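Long-range contacts in hemerythrin HHE cation binding domain protein (Mycobacterium kansasii, PDB 6TYJ), which binds iron or zinc within a helical bundle of the hemerythrin HHE type, though its physiological role is only inferred: residues A65-A69 / A125-I131; Q86-L90 / E103-F107. One frame throughout, in Å; residues are numbered along the deposited sequence.

Interaction 1. Residues A65-A69 / A125-I131; sequences ALSAA and APPEVKI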
loop_
_atom_site.group_PDB
_atom_site.type_symbol
_atom_site.label_atom_id
_atom_site.label_comp_id
_atom_site.label_asym_id
_atom_site.label_seq_id
_atom_site.Cartn_x
_atom_site.Cartn_y
_atom_site.Cartn_z
ATOM N N ALA A 65 6.539 13.441 8.220
ATOM C CA ALA A 65 7.892 13.560 8.745
ATOM C C ALA A 65 8.869 14.004 7.671
ATOM O O ALA A 65 9.915 14.608 7.974
ATOM C CB ALA A 65 8.347 12.226 9.335
ATOM N N LEU A 66 8.544 13.721 6.419
ATOM C CA LEU A 66 9.377 14.056 5.282
ATOM C C LEU A 66 8.884 15.303 4.551
ATOM O O LEU A 66 9.291 15.536 3.410
ATOM C CB LEU A 66 9.440 12.868 4.319
ATOM C CG LEU A 66 10.534 11.830 4.614
ATOM C CD1 LEU A 66 10.380 11.158 5.978
ATOM C CD2 LEU A 66 10.629 10.796 3.494
ATOM N N SER A 67 8.043 16.128 5.201
ATOM C CA SER A 67 7.372 17.210 4.488
ATOM C C SER A 67 8.334 18.244 3.906
ATOM O O SER A 67 7.951 18.972 2.985
ATOM C CB SER A 67 6.358 17.901 5.407
ATOM O OG SER A 67 7.016 18.454 6.530
ATOM N N ALA A 68 9.590 18.308 4.380
ATOM C CA ALA A 68 10.499 19.302 3.834
ATOM C C ALA A 68 10.827 19.052 2.366
ATOM O O ALA A 68 11.282 19.975 1.680
ATOM C CB ALA A 68 11.793 19.371 4.665
ATOM N N ALA A 69 10.600 17.837 1.875
ATOM C CA ALA A 69 10.866 17.506 0.477
ATOM C C ALA A 69 9.603 17.746 -0.359
ATOM O O ALA A 69 8.938 16.815 -0.823
ATOM C CB ALA A 69 11.331 16.062 0.381
ATOM N N ALA A 125 15.087 9.109 3.724
ATOM C CA ALA A 125 14.513 10.407 3.443
ATOM C C ALA A 125 15.414 11.216 2.514
ATOM O O ALA A 125 16.648 11.086 2.551
ATOM C CB ALA A 125 14.281 11.187 4.730
ATOM N N PRO A 126 14.822 12.075 1.690
ATOM C CA PRO A 126 15.609 12.928 0.793
ATOM C C PRO A 126 16.498 13.896 1.562
ATOM O O PRO A 126 16.284 14.167 2.759
ATOM C CB PRO A 126 14.537 13.680 -0.013
ATOM C CG PRO A 126 13.316 12.890 0.113
ATOM C CD PRO A 126 13.374 12.200 1.449
ATOM N N PRO A 127 17.500 14.465 0.891
ATOM C CA PRO A 127 18.515 15.257 1.604
ATOM C C PRO A 127 17.966 16.465 2.363
ATOM O O PRO A 127 18.565 16.869 3.368
ATOM C CB PRO A 127 19.468 15.673 0.475
ATOM C CG PRO A 127 19.355 14.560 -0.528
ATOM C CD PRO A 127 17.921 14.116 -0.478
ATOM N N GLU A 128 16.841 17.042 1.922
ATOM C CA GLU A 128 16.246 18.199 2.598
ATOM C C GLU A 128 15.698 17.859 3.973
ATOM O O GLU A 128 15.499 18.773 4.794
ATOM C CB GLU A 128 15.095 18.773 1.761
ATOM C CG GLU A 128 15.462 19.254 0.384
ATOM C CD GLU A 128 15.641 18.114 -0.617
ATOM O OE1 GLU A 128 15.272 16.957 -0.304
ATOM O OE2 GLU A 128 16.169 18.382 -1.717
ATOM N N VAL A 129 15.444 16.586 4.245
ATOM C CA VAL A 129 14.813 16.168 5.492
ATOM C C VAL A 129 15.880 15.942 6.557
ATOM O O VAL A 129 16.807 15.149 6.360
ATOM C CB VAL A 129 13.978 14.904 5.283
ATOM C CG1 VAL A 129 13.434 14.435 6.623
ATOM C CG2 VAL A 129 12.876 15.204 4.294
ATOM N N LYS A 130 15.727 16.617 7.693
ATOM C CA LYS A 130 16.608 16.456 8.845
ATOM C C LYS A 130 15.862 15.553 9.823
ATOM O O LYS A 130 14.887 15.975 10.449
ATOM C CB LYS A 130 16.960 17.814 9.456
ATOM N N ILE A 131 16.289 14.293 9.921
ATOM C CA ILE A 131 15.676 13.333 10.834
ATOM C C ILE A 131 16.781 12.462 11.438
ATOM O O ILE A 131 17.629 11.928 10.714
ATOM C CB ILE A 131 14.568 12.502 10.130
ATOM C CG1 ILE A 131 13.833 11.586 11.123
ATOM C CG2 ILE A 131 15.077 11.753 8.863
ATOM C CD1 ILE A 131 12.475 11.102 10.608
#

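Interaction 2. Residues Q86-L90 / E103-F107; sequences QLSVL and EWNSF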
loop_
_atom_site.group_PDB
_atom_site.type_symbol
_atom_site.label_atom_id
_atom_site.label_comp_id
_atom_site.label_asym_id
_atom_site.label_seq_id
_atom_site.Cartn_x
_atom_site.Cartn_y
_atom_site.Cartn_z
ATOM N N GLN A 86 -6.125 3.159 -10.634
ATOM C CA GLN A 86 -6.027 1.898 -11.364
ATOM C C GLN A 86 -6.827 0.809 -10.668
ATOM O O GLN A 86 -7.384 -0.070 -11.324
ATOM C CB GLN A 86 -4.567 1.476 -11.504
ATOM C CG GLN A 86 -4.325 0.337 -12.480
ATOM C CD GLN A 86 -4.590 0.720 -13.936
ATOM O OE1 GLN A 86 -4.139 1.769 -14.417
ATOM N NE2 GLN A 86 -5.324 -0.129 -14.641
ATOM N N LEU A 87 -6.863 0.833 -9.334
ATOM C CA LEU A 87 -7.677 -0.134 -8.613
ATOM C C LEU A 87 -9.142 0.011 -8.996
ATOM O O LEU A 87 -9.854 -0.992 -9.149
ATOM C CB LEU A 87 -7.487 0.041 -7.098
ATOM C CG LEU A 87 -8.377 -0.873 -6.242
ATOM C CD1 LEU A 87 -8.138 -2.347 -6.520
ATOM C CD2 LEU A 87 -8.172 -0.550 -4.749
ATOM N N SER A 88 -9.610 1.254 -9.176
ATOM C CA SER A 88 -10.992 1.462 -9.611
ATOM C C SER A 88 -11.254 0.824 -10.974
ATOM O O SER A 88 -12.320 0.237 -11.202
ATOM C CB SER A 88 -11.312 2.957 -9.653
ATOM O OG SER A 88 -11.249 3.487 -8.343
ATOM N N VAL A 89 -10.305 0.944 -11.898
ATOM C CA VAL A 89 -10.473 0.297 -13.198
ATOM C C VAL A 89 -10.492 -1.217 -13.041
ATOM O O VAL A 89 -11.299 -1.908 -13.683
ATOM C CB VAL A 89 -9.372 0.749 -14.172
ATOM C CG1 VAL A 89 -9.541 0.047 -15.522
ATOM C CG2 VAL A 89 -9.419 2.259 -14.349
ATOM N N LEU A 90 -9.602 -1.753 -12.200
ATOM C CA LEU A 90 -9.521 -3.202 -12.007
ATOM C C LEU A 90 -10.847 -3.757 -11.514
ATOM O O LEU A 90 -11.337 -4.776 -12.016
ATOM C CB LEU A 90 -8.404 -3.540 -11.009
ATOM C CG LEU A 90 -8.324 -5.003 -10.553
ATOM C CD1 LEU A 90 -8.094 -5.923 -11.772
ATOM C CD2 LEU A 90 -7.206 -5.149 -9.561
ATOM N N GLU A 103 -6.253 -6.648 -16.848
ATOM C CA GLU A 103 -6.452 -5.585 -15.865
ATOM C C GLU A 103 -5.642 -5.840 -14.602
ATOM O O GLU A 103 -5.069 -4.903 -14.029
ATOM C CB GLU A 103 -7.936 -5.444 -15.529
ATOM C CG GLU A 103 -8.822 -5.016 -16.707
ATOM C CD GLU A 103 -8.456 -3.650 -17.282
ATOM O OE1 GLU A 103 -7.771 -2.849 -16.604
ATOM O OE2 GLU A 103 -8.848 -3.376 -18.432
ATOM N N TRP A 104 -5.582 -7.094 -14.150
ATOM C CA TRP A 104 -4.779 -7.396 -12.968
ATOM C C TRP A 104 -3.316 -7.042 -13.210
ATOM O O TRP A 104 -2.670 -6.407 -12.367
ATOM C CB TRP A 104 -4.919 -8.873 -12.583
ATOM C CG TRP A 104 -3.825 -9.285 -11.635
ATOM C CD1 TRP A 104 -2.762 -10.078 -11.908
ATOM C CD2 TRP A 104 -3.656 -8.833 -10.289
ATOM N NE1 TRP A 104 -1.944 -10.184 -10.799
ATOM C CE2 TRP A 104 -2.482 -9.430 -9.792
ATOM C CE3 TRP A 104 -4.407 -8.005 -9.443
ATOM C CZ2 TRP A 104 -2.021 -9.220 -8.497
ATOM C CZ3 TRP A 104 -3.945 -7.784 -8.150
ATOM C CH2 TRP A 104 -2.765 -8.395 -7.692
ATOM N N ASN A 105 -2.787 -7.402 -14.378
ATOM C CA ASN A 105 -1.385 -7.099 -14.660
ATOM C C ASN A 105 -1.140 -5.597 -14.717
ATOM O O ASN A 105 -0.107 -5.119 -14.240
ATOM C CB ASN A 105 -0.951 -7.771 -15.962
ATOM C CG ASN A 105 -0.755 -9.256 -15.795
ATOM O OD1 ASN A 105 -0.364 -9.719 -14.722
ATOM N ND2 ASN A 105 -1.010 -10.021 -16.859
ATOM N N SER A 106 -2.073 -4.840 -15.303
ATOM C CA SER A 106 -1.937 -3.390 -15.340
ATOM C C SER A 106 -1.924 -2.813 -13.929
ATOM O O SER A 106 -1.148 -1.898 -13.632
ATOM C CB SER A 106 -3.064 -2.772 -16.170
ATOM O OG SER A 106 -2.919 -3.104 -17.549
ATOM N N PHE A 107 -2.769 -3.335 -13.051
ATOM C CA PHE A 107 -2.768 -2.866 -11.670
ATOM C C PHE A 107 -1.478 -3.252 -10.953
ATOM O O PHE A 107 -0.859 -2.414 -10.269
ATOM C CB PHE A 107 -3.977 -3.426 -10.924
ATOM C CG PHE A 107 -3.988 -3.062 -9.469
ATOM C CD1 PHE A 107 -4.258 -1.761 -9.070
ATOM C CD2 PHE A 107 -3.708 -4.020 -8.503
ATOM C CE1 PHE A 107 -4.272 -1.424 -7.743
ATOM C CE2 PHE A 107 -3.701 -3.687 -7.162
ATOM C CZ PHE A 107 -3.982 -2.388 -6.775
HETATM O O HOH W 1 -6.623 -2.552 -14.095
HETATM O O HOH W 2 -6.188 -0.988 -17.095
#

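Interaction 1. Residues A65-A69 / A125-I131
Val129, which packs against Leu66, donates its backbone N-H to Pro126 O, N to O 3.0 Å, and so closes a type I beta turn. Across from it, Leu66 O accepts the N-H of Ala69, with N 3.1 Å away, in a second type I turn, and Val129 CG2 rests 3.7 Å from the same Leu66 O. With Pro126 O and Leu66 O each bonded within its own turn, the two turns meet mainly through carbon atoms. Val129 divides its branches: CG1, anti to the backbone N (chi1 175°), reaches Ala65 O, while CG2 enters the bend of the other turn and touches Leu66, Ala68 and Ala69. Leu66 crosses Val129 and Pro126 at about right angles. Its CD2 meets Pro126 CD at 3.7 Å, and its CG lies 3.8 Å from Ala125 CB. Ala69 CB packs on the ring of Pro126, 3.8 Å from CG, and Ala68 CB comes equally close to Glu128 O. Glu128 is bent at chi2 (78°), which places its OE1 4.1 Å from CB of Ala69, the N-cap residue of helix 70-91. At the other end of the contact Ala65 and Ile131 only graze, CB to CD1. The contact joins the 66-69 connection between helices 38-65 and 70-91 to the loop between helices 100-121 and 133-161. Tyr13 OH is hydrogen-bonded to Ala125 N, Leu66 and Pro126 lean on Ile73 and Leu72 of helix 70-91, and Ala65 and Ile131 pack on Leu139 of helix 133-161.

Interaction 2. Residues Q86-L90 / E103-F107
Phe107 sits against Gln86, Leu87 and Leu90, joining two neighbouring helices of the hemerythrin-type four-helix bundle. The segments run antiparallel, with axes 9.3 Å apart at an angle of 169°. Leu87 runs alongside the phenyl group in the same sense: Leu87 CB is 3.6 Å from Phe107 CE1, and Leu87 CD1 stands over one ring face. Leu90 crosses the phenyl group at about a right angle, its CD2 approaching CD2 of Phe107 obliquely at 3.8 Å. The same Leu90 methyl reaches the edge of the Trp104 indole, near its plane, while CD1 packs on the Glu103 backbone and CB. Gln86 passes Phe107 in the reverse sense, its CG 3.7 Å from Phe107 CA; a bend at chi2 (68°) then carries the amide to the waters. Beyond this apolar layer, Gln86 and Glu103 turn their amide and carboxylate nearly coplanar, 8° apart, yet join through water rather than directly. Val89 CG1 flanks Glu103 OE1. Further out, Phe44 of helix 38-65 backs both leucines, and Trp104 is positioned by a hydrogen bond between NE1 and Ser31 OG and by a cation-pi contact with Arg40. One water accepts an N-H of Gln86 NE2 and donates to both Glu103 O and Glu103 OE1, each at 2.8 Å, tying side chain to backbone within a single bridge.

How the interactions relate
Interactions 1 and 2 have the chain's centre between them, their own centres 32 Å apart and their nearest atoms about 22 Å apart. In sequence, both segments of interaction 2 fall between those of interaction 1. Helices 70-91 and 100-121 run between the two regions, and the zinc sites lie in the bundle between, with His80 from the first helix and His114 and Glu118 from the second among their ligands. The side chain of Leu66 in interaction 1 is about 11 Å from a bound zinc ion and about 7 Å from the side chain of Glu118. The side chain of Phe107 in interaction 2 is about 12 Å from a bound zinc ion and about 9 Å from that of His114. Neither contact supplies a metal ligand.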